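Local structure of bluetongue virus COAT protein VP7 (Bluetongue virus, 1BVP) at the interface of chains A and B. The protein forms trimeric capsomers that coat the VP3 scaffold of the viral core, and can bind host cell surface receptors. Residues are numbered along the deposited sequence; one frame, centred on the assembly and turned at random. Chains: chain A/B, Bluetongue virus COAT protein VP7.

The interface of chains A and B. Residues chain A 190-193; chain B 134-136.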
loop_
_atom_site.group_PDB
_atom_site.type_symbol
_atom_site.label_atom_id
_atom_site.label_comp_id
_atom_site.label_asym_id
_atom_site.label_seq_id
_atom_site.Cartn_x
_atom_site.Cartn_y
_atom_site.Cartn_z
ATOM N N ARG A 190 7.156 20.890 -22.736
ATOM C CA ARG A 190 7.006 21.423 -24.095
ATOM C C ARG A 190 6.812 20.181 -24.971
ATOM O O ARG A 190 7.559 19.197 -24.802
ATOM C CB ARG A 190 8.300 22.112 -24.564
ATOM C CG ARG A 190 8.333 23.585 -24.290
ATOM C CD ARG A 190 9.683 24.193 -24.612
ATOM N NE ARG A 190 10.684 23.963 -23.566
ATOM C CZ ARG A 190 11.757 23.193 -23.743
ATOM N NH1 ARG A 190 11.961 22.595 -24.928
ATOM N NH2 ARG A 190 12.595 22.979 -22.730
ATOM N N ILE A 191 5.779 20.158 -25.818
ATOM C CA ILE A 191 5.615 19.019 -26.739
ATOM C C ILE A 191 6.520 19.406 -27.924
ATOM O O ILE A 191 6.185 20.275 -28.736
ATOM C CB ILE A 191 4.170 18.830 -27.216
ATOM C CG1 ILE A 191 3.227 18.664 -26.016
ATOM C CG2 ILE A 191 4.083 17.585 -28.103
ATOM C CD1 ILE A 191 1.766 18.505 -26.399
ATOM N N GLU A 192 7.712 18.820 -27.945
ATOM C CA GLU A 192 8.752 19.107 -28.926
ATOM C C GLU A 192 8.420 18.801 -30.380
ATOM O O GLU A 192 8.958 19.461 -31.262
ATOM C CB GLU A 192 10.039 18.386 -28.509
ATOM C CG GLU A 192 11.327 19.014 -28.974
ATOM C CD GLU A 192 11.392 20.501 -28.692
ATOM O OE1 GLU A 192 10.881 20.972 -27.644
ATOM O OE2 GLU A 192 11.968 21.216 -29.540
ATOM N N ASN A 193 7.546 17.829 -30.642
ATOM C CA ASN A 193 7.183 17.457 -32.013
ATOM C C ASN A 193 5.722 17.098 -32.003
ATOM O O ASN A 193 5.355 16.115 -31.366
ATOM C CB ASN A 193 7.983 16.221 -32.439
ATOM C CG ASN A 193 7.959 15.976 -33.945
ATOM O OD1 ASN A 193 7.694 14.861 -34.407
ATOM N ND2 ASN A 193 8.344 16.981 -34.706
ATOM N N GLU B 134 10.759 18.249 -22.143
ATOM C CA GLU B 134 10.173 18.115 -23.466
ATOM C C GLU B 134 9.649 16.721 -23.661
ATOM O O GLU B 134 10.230 15.774 -23.153
ATOM C CB GLU B 134 11.252 18.312 -24.535
ATOM C CG GLU B 134 12.063 19.583 -24.415
ATOM C CD GLU B 134 13.320 19.561 -25.261
ATOM O OE1 GLU B 134 13.890 18.455 -25.479
ATOM O OE2 GLU B 134 13.744 20.658 -25.696
ATOM N N THR B 135 8.613 16.597 -24.479
ATOM C CA THR B 135 8.041 15.309 -24.817
ATOM C C THR B 135 7.654 15.344 -26.333
ATOM O O THR B 135 7.384 16.417 -26.894
ATOM C CB THR B 135 6.835 14.992 -23.908
ATOM O OG1 THR B 135 6.408 13.632 -24.109
ATOM C CG2 THR B 135 5.672 15.958 -24.191
ATOM N N PHE B 136 7.655 14.184 -26.982
ATOM C CA PHE B 136 7.334 14.037 -28.397
ATOM C C PHE B 136 6.031 13.317 -28.628
ATOM O O PHE B 136 5.791 12.321 -27.972
ATOM C CB PHE B 136 8.435 13.233 -29.066
ATOM C CG PHE B 136 9.703 14.005 -29.236
ATOM C CD1 PHE B 136 10.413 14.462 -28.123
ATOM C CD2 PHE B 136 10.158 14.356 -30.507
ATOM C CE1 PHE B 136 11.556 15.265 -28.274
ATOM C CE2 PHE B 136 11.298 15.154 -30.661
ATOM C CZ PHE B 136 11.993 15.610 -29.535
#
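B:Thr135 sits between A:Arg190 and A:Glu192 and joins strand 134-136 of chain B in parallel to the end of strand 183-191 of chain A: its N donates to A:Arg190 O at 2.8 Å, and its O accepts from A:Glu192 N. This is an intersubunit parallel beta pairing within the homotrimer of the orbivirus VP7 family, so two copies of the capsomer protein share sheet hydrogen bonds. A:Ile191 is paired with B:Thr135 and lies alongside it, the threonine methyl CG2 coming 4.0 Å from A:Ile191 CA.

Next to this pairing, A:Arg190 and B:Glu134 run side by side in the same direction. The arginine chain bends at chi3 (-79°), which turns the guanidinium toward the acid, and NH1 gives a salt-bridging hydrogen bond of 2.7 Å to carboxylate OE2. That oxygen lies at the guanidinium edge and in its plane, and it receives the N-H on its anti lone pair. The two flat groups stand 81° apart, so the contact is one NH1 to one oxygen rather than a paired, two-pronged bridge. NH1 also reaches A:Glu192 OE1 in its own chain, weakly, at 3.3 Å. The guanidinium therefore lies near both carboxylates and probably eases the repulsion between them, although both glutamates are poorly ordered and the charged cluster is approximate.

A:Glu192 meets B:Phe136 with its aliphatic part, with the same caution about its order. CB sits over one face of the phenyl ring, 3.8 Å from the centroid and displaced toward the CE1 and CZ edge. With CG roughly anti to the backbone N (chi1 -153°), the chain runs on past the ring tip, CG 3.5 Å from CZ, before the bend at chi2 carries the carboxylate toward A:Arg190. A:Asn193 comes from the same face but at the far edge of the ring, its CB 3.5 Å from CD2.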